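Local atomic coordinates of TT1561 protein (Thermus thermophilus, PDB entry 1UF3), a protein that is of unknown function but binds calcium ions and belongs to the calcineurin-like metallophosphoesterase superfamily, so it probably acts as a phosphoesterase. Residues Arg2-Ile8 and Trp104-Tyr108; Ala33-Leu38 and Leu64-Val69; Leu59-His63 and His91-Arg95. All coordinates share one frame; numbering follows the deposited sequence.

Contact 1: residues Arg2-Ile8 and Trp104-Tyr108; sequences RRTVRYI and WRGPY
Arg-2 accepts a hydrogen bond from Arg-105 across a contact that joins the two beta sheets of this metallophosphoesterase fold. Residues 2-8 lead into strand 7-12 of one sheet. Residues 104-108 form the tight connection between antiparallel strands 101-104 and 108-118 of the other, with a cis peptide bond before Pro-107. Arg-105 NH1 reaches Arg-2 O at 2.8 Å, in the guanidinium plane, but the bond is bent, with 137° at the hydrogen. CG of Arg-105 stands anti to its own N (chi1 -165°), and the extended chain runs past Arg-3 to that carbonyl. Its NH2 bonds Lys-147 O of the third subunit, and Arg-3 NH1 makes a salt bridge to Asp-148 of that subunit, so the charged ends of Arg-3 and Arg-105 both lie at a subunit interface. Thr-4 lays CG2 against Arg-105 CG and Gly-106 CA, 3.8 Å from each. Val-5 is held by a nearly straight bond from its N to Arg-105 O (3.0 Å, 172°), with the donor well above the carbonyl plane. Its CG2 packs on Trp-104 CB at 4.1 Å, and its carbonyl O lies near Tyr-108 CE1. Ile-8 closes the contact: its CD1 meets the Trp-104 indole at the edge, in the ring plane, 4.0 Å from CZ3.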
loop_
_atom_site.group_PDB
_atom_site.type_symbol
_atom_site.label_atom_id
_atom_site.label_comp_id
_atom_site.label_asym_id
_atom_site.label_seq_id
_atom_site.Cartn_x
_atom_site.Cartn_y
_atom_site.Cartn_z
ATOM N N ARG A 2 -2.409 8.231 4.836
ATOM C CA ARG A 2 -1.177 8.629 5.531
ATOM C C ARG A 2 -0.978 7.914 6.863
ATOM O O ARG A 2 -1.946 7.700 7.606
ATOM C CB ARG A 2 -1.152 10.144 5.796
ATOM C CG ARG A 2 -1.226 11.052 4.549
ATOM C CD ARG A 2 -0.900 12.511 4.963
ATOM N NE ARG A 2 -1.330 13.500 3.982
ATOM C CZ ARG A 2 -0.797 13.631 2.775
ATOM N NH1 ARG A 2 0.188 12.841 2.399
ATOM N NH2 ARG A 2 -1.261 14.548 1.941
ATOM N N ARG A 3 0.277 7.564 7.160
ATOM C CA ARG A 3 0.631 6.894 8.412
ATOM C C ARG A 3 1.262 7.877 9.394
ATOM O O ARG A 3 1.378 9.065 9.086
ATOM C CB ARG A 3 1.562 5.731 8.115
ATOM C CG ARG A 3 0.874 4.669 7.243
ATOM C CD ARG A 3 1.807 3.554 6.858
ATOM N NE ARG A 3 1.206 2.675 5.857
ATOM C CZ ARG A 3 0.145 1.901 6.076
ATOM N NH1 ARG A 3 -0.439 1.899 7.269
ATOM N NH2 ARG A 3 -0.321 1.121 5.105
ATOM N N THR A 4 1.659 7.403 10.574
ATOM C CA THR A 4 2.240 8.282 11.597
ATOM C C THR A 4 3.541 8.898 11.125
ATOM O O THR A 4 4.256 8.326 10.323
ATOM C CB THR A 4 2.560 7.534 12.897
ATOM O OG1 THR A 4 3.013 6.209 12.568
ATOM C CG2 THR A 4 1.373 7.500 13.815
ATOM N N VAL A 5 3.844 10.080 11.621
ATOM C CA VAL A 5 5.082 10.732 11.230
ATOM C C VAL A 5 6.252 10.241 12.088
ATOM O O VAL A 5 6.209 10.371 13.305
ATOM C CB VAL A 5 4.983 12.235 11.431
ATOM C CG1 VAL A 5 6.371 12.876 11.189
ATOM C CG2 VAL A 5 3.922 12.810 10.504
ATOM N N ARG A 6 7.277 9.679 11.453
ATOM C CA ARG A 6 8.467 9.232 12.162
ATOM C C ARG A 6 9.696 9.975 11.633
ATOM O O ARG A 6 10.558 10.379 12.415
ATOM C CB ARG A 6 8.706 7.719 12.007
ATOM C CG ARG A 6 10.007 7.273 12.718
ATOM C CD ARG A 6 10.169 5.744 12.895
ATOM N NE ARG A 6 11.519 5.435 13.370
ATOM C CZ ARG A 6 12.111 4.242 13.300
ATOM N NH1 ARG A 6 11.476 3.197 12.782
ATOM N NH2 ARG A 6 13.378 4.108 13.701
ATOM N N TYR A 7 9.766 10.147 10.310
ATOM C CA TYR A 7 10.880 10.829 9.670
ATOM C C TYR A 7 10.466 12.160 9.085
ATOM O O TYR A 7 9.451 12.259 8.393
ATOM C CB TYR A 7 11.478 9.949 8.575
ATOM C CG TYR A 7 11.997 8.657 9.121
ATOM C CD1 TYR A 7 11.172 7.527 9.207
ATOM C CD2 TYR A 7 13.289 8.586 9.655
ATOM C CE1 TYR A 7 11.622 6.361 9.813
ATOM C CE2 TYR A 7 13.744 7.429 10.274
ATOM C CZ TYR A 7 12.902 6.318 10.353
ATOM O OH TYR A 7 13.341 5.195 11.005
ATOM N N ILE A 8 11.253 13.186 9.375
ATOM C CA ILE A 8 10.970 14.520 8.884
ATOM C C ILE A 8 12.133 15.060 8.070
ATOM O O ILE A 8 13.282 15.086 8.554
ATOM C CB ILE A 8 10.723 15.470 10.032
ATOM C CG1 ILE A 8 9.522 15.012 10.865
ATOM C CG2 ILE A 8 10.506 16.859 9.521
ATOM C CD1 ILE A 8 9.481 15.747 12.183
ATOM N N TRP A 104 -0.165 16.702 13.362
ATOM C CA TRP A 104 0.316 15.711 12.426
ATOM C C TRP A 104 -0.005 14.368 13.079
ATOM O O TRP A 104 -0.171 14.294 14.297
ATOM C CB TRP A 104 1.814 15.802 12.242
ATOM C CG TRP A 104 2.271 16.819 11.259
ATOM C CD1 TRP A 104 1.496 17.608 10.453
ATOM C CD2 TRP A 104 3.628 17.186 11.001
ATOM N NE1 TRP A 104 2.296 18.452 9.709
ATOM C CE2 TRP A 104 3.608 18.213 10.026
ATOM C CE3 TRP A 104 4.866 16.751 11.507
ATOM C CZ2 TRP A 104 4.781 18.819 9.543
ATOM C CZ3 TRP A 104 6.039 17.355 11.028
ATOM C CH2 TRP A 104 5.982 18.377 10.058
ATOM N N ARG A 105 -0.095 13.316 12.283
ATOM C CA ARG A 105 -0.385 12.013 12.856
ATOM C C ARG A 105 0.779 11.541 13.749
ATOM O O ARG A 105 1.957 11.607 13.364
ATOM C CB ARG A 105 -0.649 10.984 11.764
ATOM C CG ARG A 105 -1.294 9.755 12.349
ATOM C CD ARG A 105 -1.944 8.873 11.324
ATOM N NE ARG A 105 -2.424 7.665 11.984
ATOM C CZ ARG A 105 -2.819 6.569 11.348
ATOM N NH1 ARG A 105 -2.796 6.522 10.017
ATOM N NH2 ARG A 105 -3.223 5.521 12.049
ATOM N N GLY A 106 0.433 11.081 14.942
ATOM C CA GLY A 106 1.449 10.642 15.881
ATOM C C GLY A 106 0.798 10.392 17.226
ATOM O O GLY A 106 0.867 9.283 17.732
ATOM N N PRO A 107 0.140 11.396 17.821
ATOM C CA PRO A 107 -0.002 12.744 17.257
ATOM C C PRO A 107 1.099 13.725 17.668
ATOM O O PRO A 107 1.816 13.495 18.649
ATOM C CB PRO A 107 -1.361 13.195 17.781
ATOM C CG PRO A 107 -1.414 12.547 19.146
ATOM C CD PRO A 107 -0.800 11.178 18.936
ATOM N N TYR A 108 1.234 14.804 16.897
ATOM C CA TYR A 108 2.189 15.865 17.210
ATOM C C TYR A 108 1.487 17.192 17.010
ATOM O O TYR A 108 0.784 17.378 16.034
ATOM C CB TYR A 108 3.430 15.802 16.318
ATOM C CG TYR A 108 4.230 14.542 16.507
ATOM C CD1 TYR A 108 4.106 13.484 15.622
ATOM C CD2 TYR A 108 5.103 14.395 17.595
ATOM C CE1 TYR A 108 4.821 12.302 15.805
ATOM C CE2 TYR A 108 5.827 13.224 17.771
ATOM C CZ TYR A 108 5.679 12.184 16.874
ATOM O OH TYR A 108 6.389 11.011 17.024
#

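Contact 2: residues Ala33-Leu38 and Leu64-Val69. With CA (calcium ion), chain S.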
loop_
_atom_site.group_PDB
_atom_site.type_symbol
_atom_site.label_atom_id
_atom_site.label_comp_id
_atom_site.label_asym_id
_atom_site.label_seq_id
_atom_site.Cartn_x
_atom_site.Cartn_y
_atom_site.Cartn_z
ATOM N N ALA A 33 10.577 10.071 3.740
ATOM C CA ALA A 33 10.118 11.087 4.694
ATOM C C ALA A 33 8.602 11.069 4.835
ATOM O O ALA A 33 7.886 10.849 3.843
ATOM C CB ALA A 33 10.552 12.452 4.232
ATOM N N ASP A 34 8.121 11.339 6.049
ATOM C CA ASP A 34 6.686 11.362 6.336
ATOM C C ASP A 34 6.157 12.766 6.372
ATOM O O ASP A 34 4.948 12.997 6.220
ATOM C CB ASP A 34 6.398 10.681 7.662
ATOM C CG ASP A 34 7.004 9.318 7.724
ATOM O OD1 ASP A 34 6.760 8.530 6.777
ATOM O OD2 ASP A 34 7.750 9.051 8.693
ATOM N N ALA A 35 7.070 13.710 6.579
ATOM C CA ALA A 35 6.710 15.104 6.617
ATOM C C ALA A 35 7.909 15.992 6.238
ATOM O O ALA A 35 9.036 15.505 6.114
ATOM C CB ALA A 35 6.211 15.452 7.971
ATOM N N ILE A 36 7.644 17.281 6.046
ATOM C CA ILE A 36 8.676 18.240 5.699
ATOM C C ILE A 36 8.486 19.432 6.618
ATOM O O ILE A 36 7.353 19.853 6.884
ATOM C CB ILE A 36 8.523 18.756 4.246
ATOM C CG1 ILE A 36 8.916 17.672 3.247
ATOM C CG2 ILE A 36 9.317 20.040 4.070
ATOM C CD1 ILE A 36 8.616 18.003 1.779
ATOM N N ALA A 37 9.589 19.958 7.137
ATOM C CA ALA A 37 9.529 21.133 7.985
ATOM C C ALA A 37 10.524 22.109 7.376
ATOM O O ALA A 37 11.673 21.750 7.110
ATOM C CB ALA A 37 9.908 20.792 9.413
ATOM N N LEU A 38 10.089 23.338 7.130
ATOM C CA LEU A 38 10.985 24.303 6.507
ATOM C C LEU A 38 10.946 25.670 7.189
ATOM O O LEU A 38 9.883 26.278 7.376
ATOM C CB LEU A 38 10.651 24.396 5.012
ATOM C CG LEU A 38 11.577 25.206 4.102
ATOM C CD1 LEU A 38 11.360 24.854 2.603
ATOM C CD2 LEU A 38 11.317 26.654 4.392
ATOM N N LEU A 64 3.002 15.871 0.912
ATOM C CA LEU A 64 3.306 15.375 2.258
ATOM C C LEU A 64 2.996 16.449 3.291
ATOM O O LEU A 64 3.064 17.644 2.998
ATOM C CB LEU A 64 4.810 15.028 2.415
ATOM C CG LEU A 64 5.511 13.822 1.764
ATOM C CD1 LEU A 64 7.016 13.944 1.994
ATOM C CD2 LEU A 64 4.982 12.485 2.347
ATOM N N PRO A 65 2.648 16.038 4.524
ATOM C CA PRO A 65 2.374 17.060 5.534
ATOM C C PRO A 65 3.599 17.975 5.504
ATOM O O PRO A 65 4.724 17.479 5.421
ATOM C CB PRO A 65 2.291 16.253 6.824
ATOM C CG PRO A 65 1.648 14.980 6.351
ATOM C CD PRO A 65 2.407 14.682 5.058
ATOM N N THR A 66 3.386 19.286 5.568
ATOM C CA THR A 66 4.494 20.240 5.501
ATOM C C THR A 66 4.226 21.457 6.371
ATOM O O THR A 66 3.138 22.024 6.352
ATOM C CB THR A 66 4.728 20.692 4.035
ATOM O OG1 THR A 66 4.997 19.540 3.234
ATOM C CG2 THR A 66 5.915 21.655 3.917
ATOM N N ALA A 67 5.219 21.855 7.157
ATOM C CA ALA A 67 5.039 23.015 8.006
ATOM C C ALA A 67 6.192 23.961 7.786
ATOM O O ALA A 67 7.326 23.538 7.570
ATOM C CB ALA A 67 4.978 22.606 9.491
ATOM N N TYR A 68 5.910 25.250 7.871
ATOM C CA TYR A 68 6.960 26.230 7.681
ATOM C C TYR A 68 6.669 27.519 8.420
ATOM O O TYR A 68 5.520 27.779 8.824
ATOM C CB TYR A 68 7.181 26.502 6.164
ATOM C CG TYR A 68 5.917 26.487 5.307
ATOM C CD1 TYR A 68 5.584 25.370 4.525
ATOM C CD2 TYR A 68 5.026 27.564 5.323
ATOM C CE1 TYR A 68 4.364 25.327 3.775
ATOM C CE2 TYR A 68 3.812 27.531 4.587
ATOM C CZ TYR A 68 3.493 26.410 3.830
ATOM O OH TYR A 68 2.264 26.354 3.204
ATOM N N VAL A 69 7.728 28.291 8.673
ATOM C CA VAL A 69 7.594 29.597 9.305
ATOM C C VAL A 69 8.494 30.533 8.479
ATOM O O VAL A 69 9.468 30.101 7.848
ATOM C CB VAL A 69 8.017 29.607 10.792
ATOM C CG1 VAL A 69 7.173 28.615 11.575
ATOM C CG2 VAL A 69 9.490 29.301 10.930
HETATM CA CA CA S . 7.449 7.019 5.371
HETATM O O HOH W 1 6.286 8.487 3.621
HETATM O O HOH W 2 5.370 5.743 5.811
HETATM O O HOH W 3 7.304 5.866 3.299
#
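Ile-36 and Thr-66 lie side by side on adjacent parallel strands and point the same way. Their branches match: CG2 of each stands anti to its own backbone N, and the two methyls meet at 3.8 Å. Thr-66 OG1 sits beside Ile-36 CB and bonds back to Leu-64 O at 2.7 Å, from above the carbonyl plane. A valine here lacks the hydroxyl, which would probably leave Leu-64 O without this bond and the approach to the strand less firmly held. Leu-38 and Tyr-68 share the same face of the sheet, CB to CB at 4.2 Å. The Tyr-68 ring then leads away, and its OH bonds Glu-88. Ala-37 and Ala-67 project from the other face, where Trp-104 packs on Ala-67. Before the strands, Leu-64 spreads both methyls against Ala-33 O, and Pro-65 CB meets Ala-35 CB. Four backbone bonds join the strands. The shortest runs from Leu-38 N to Ala-67 O (2.8 Å), nearly along the C=O axis.

Asp-34 turns away from this pairing. Its OD1 binds calcium at 2.2 Å, with three waters, Gly-32 O and Met-1 N of the second subunit among the other ligands. OD2 accepts bonds from Arg-6 N and Tyr-7 N, which fix the carboxylate. Water 1 bridges the calcium and Ala-33 O. With helix 49-59 between them, the strands form a parallel beta-alpha-beta unit, and a calcium site shared with a neighbouring subunit lies just before the N-terminal end of strand 35-39.

Contact 3: residues Leu59-His63 and His91-Arg95; sequences LSEAH and HPEMR
Two histidines meet edge to face here: the edge of His-91 is directed at the face of His-63, off centre. The ring planes stand at 72° and the centroids are 5.6 Å apart. His-91 CE1 approaches His-63 NE2 at 4.0 Å. His-91 is also packed from a second direction. Ser-60 CB lies over the centre of one ring face, a CH-pi contact 4.0 Å from the centroid. Ser-60 OG does not bond the imidazole. It returns to Arg-57 O in helix 49-59.

No hydrogen bond crosses the contact. The polar groups are held within each segment instead. His-63 ND1 donates to Glu-61 O, from well above the carbonyl plane. His-91 ND1 donates to Glu-93 OE1 at 3.0 Å, in the imidazole plane and on the syn side of the carboxylate. The type I turn from His-91 to Met-94, closed by Met-94 N to His-91 O, brings the two residues together. Glu-93 bends back at chi2 (-76°), which carries its carboxylate to the ring.

Met-94, a selenomethionine, packs against Ser-60, with SE 3.6 Å from both its CA and CB. A bend at chi3 (72°) lays CE against Leu-59 CD1, also at 3.6 Å. The contact thus packs the end of helix 49-59 against the start of strand 94-96, outermost of its sheet within this chain. Tyr-108 of the fourth subunit meets the His-63 ring.

The in-plane bond to Glu-93 fixes the rotation of the His-91 ring, and the nearby carboxylate would be expected to favour a protonated imidazole.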
loop_
_atom_site.group_PDB
_atom_site.type_symbol
_atom_site.label_atom_id
_atom_site.label_comp_id
_atom_site.label_asym_id
_atom_site.label_seq_id
_atom_site.Cartn_x
_atom_site.Cartn_y
_atom_site.Cartn_z
ATOM N N LEU A 59 7.035 23.508 -3.737
ATOM C CA LEU A 59 6.928 22.772 -2.472
ATOM C C LEU A 59 5.703 21.861 -2.465
ATOM O O LEU A 59 5.743 20.759 -1.916
ATOM C CB LEU A 59 6.828 23.739 -1.308
ATOM C CG LEU A 59 7.416 23.375 0.057
ATOM C CD1 LEU A 59 6.687 24.199 1.089
ATOM C CD2 LEU A 59 7.297 21.910 0.369
ATOM N N SER A 60 4.626 22.330 -3.101
ATOM C CA SER A 60 3.362 21.590 -3.180
ATOM C C SER A 60 3.478 20.241 -3.888
ATOM O O SER A 60 2.631 19.363 -3.697
ATOM C CB SER A 60 2.286 22.442 -3.879
ATOM O OG SER A 60 2.447 22.394 -5.298
ATOM N N GLU A 61 4.521 20.061 -4.693
ATOM C CA GLU A 61 4.721 18.800 -5.406
ATOM C C GLU A 61 5.001 17.602 -4.479
ATOM O O GLU A 61 4.795 16.442 -4.854
ATOM C CB GLU A 61 5.883 18.940 -6.393
ATOM C CG GLU A 61 5.663 20.013 -7.464
ATOM C CD GLU A 61 5.162 19.435 -8.770
ATOM O OE1 GLU A 61 4.241 18.583 -8.731
ATOM O OE2 GLU A 61 5.686 19.838 -9.835
ATOM N N ALA A 62 5.498 17.891 -3.283
ATOM C CA ALA A 62 5.807 16.852 -2.303
ATOM C C ALA A 62 4.622 15.947 -1.949
ATOM O O ALA A 62 4.791 14.738 -1.800
ATOM C CB ALA A 62 6.324 17.495 -1.034
ATOM N N HIS A 63 3.437 16.536 -1.808
ATOM C CA HIS A 63 2.246 15.778 -1.404
ATOM C C HIS A 63 2.510 15.100 -0.059
ATOM O O HIS A 63 2.286 13.899 0.078
ATOM C CB HIS A 63 1.878 14.697 -2.426
ATOM C CG HIS A 63 1.166 15.225 -3.629
ATOM N ND1 HIS A 63 1.830 15.650 -4.762
ATOM C CD2 HIS A 63 -0.150 15.443 -3.859
ATOM C CE1 HIS A 63 0.952 16.108 -5.636
ATOM N NE2 HIS A 63 -0.255 15.994 -5.113
ATOM N N HIS A 91 -4.080 22.556 -1.211
ATOM C CA HIS A 91 -3.111 21.563 -0.762
ATOM C C HIS A 91 -3.128 21.767 0.728
ATOM O O HIS A 91 -2.162 22.299 1.306
ATOM C CB HIS A 91 -1.719 21.838 -1.317
ATOM C CG HIS A 91 -1.510 21.299 -2.693
ATOM N ND1 HIS A 91 -1.180 19.981 -2.936
ATOM C CD2 HIS A 91 -1.605 21.895 -3.906
ATOM C CE1 HIS A 91 -1.077 19.791 -4.239
ATOM N NE2 HIS A 91 -1.331 20.937 -4.849
ATOM N N PRO A 92 -4.240 21.378 1.375
ATOM C CA PRO A 92 -4.376 21.543 2.822
ATOM C C PRO A 92 -3.388 20.764 3.700
ATOM O O PRO A 92 -3.374 20.945 4.905
ATOM C CB PRO A 92 -5.861 21.200 3.085
ATOM C CG PRO A 92 -6.168 20.183 2.022
ATOM C CD PRO A 92 -5.440 20.750 0.786
ATOM N N GLU A 93 -2.545 19.938 3.098
ATOM C CA GLU A 93 -1.541 19.230 3.874
ATOM C C GLU A 93 -0.364 20.174 4.170
ATOM O O GLU A 93 0.496 19.849 4.984
ATOM C CB GLU A 93 -1.032 17.987 3.145
ATOM C CG GLU A 93 -0.216 18.234 1.877
ATOM C CD GLU A 93 -1.081 18.636 0.686
ATOM O OE1 GLU A 93 -0.616 18.489 -0.454
ATOM O OE2 GLU A 93 -2.221 19.094 0.888
HETATM N N MSE A 94 -0.346 21.348 3.531
HETATM C CA MSE A 94 0.732 22.327 3.745
HETATM C C MSE A 94 0.234 23.301 4.761
HETATM O O MSE A 94 -0.965 23.583 4.824
HETATM C CB MSE A 94 1.065 23.078 2.450
HETATM C CG MSE A 94 1.483 22.166 1.363
HETATM SE SE MSE A 94 1.629 23.092 -0.348
HETATM C CE MSE A 94 3.259 24.111 0.080
ATOM N N ARG A 95 1.143 23.856 5.545
ATOM C CA ARG A 95 0.716 24.758 6.573
ATOM C C ARG A 95 1.765 25.705 7.141
ATOM O O ARG A 95 2.799 25.275 7.672
ATOM C CB ARG A 95 0.121 23.937 7.738
ATOM C CG ARG A 95 -0.498 24.762 8.868
ATOM C CD ARG A 95 -1.610 25.716 8.364
ATOM N NE ARG A 95 -2.619 26.007 9.380
ATOM C CZ ARG A 95 -3.026 27.223 9.745
ATOM N NH1 ARG A 95 -2.509 28.308 9.190
ATOM N NH2 ARG A 95 -3.982 27.353 10.657
#

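In the fold
All three contacts reach the sheet in which strands 94-96, 66-69, 35-39 and 7-12 lie side by side in parallel. Contact 2 pairs strands 35-39 and 66-69. Contact 1 lies about 10 Å from it, centre to centre, and ties the start of strand 7-12 to the second sheet. Contact 3, at strand 94-96, lies about 8 Å from contact 2 and 15 Å from contact 1. Along the chain, contacts 2 and 3 are nested inside the loop closed by contact 1, and their segments alternate. Thr-66 N bonds Glu-93 O, joining contacts 2 and 3. The calcium site at Asp-34 lies beside contacts 1 and 2, and neighbouring subunits meet contacts 1 and 3, so this end of the sheet serves both metal binding and assembly.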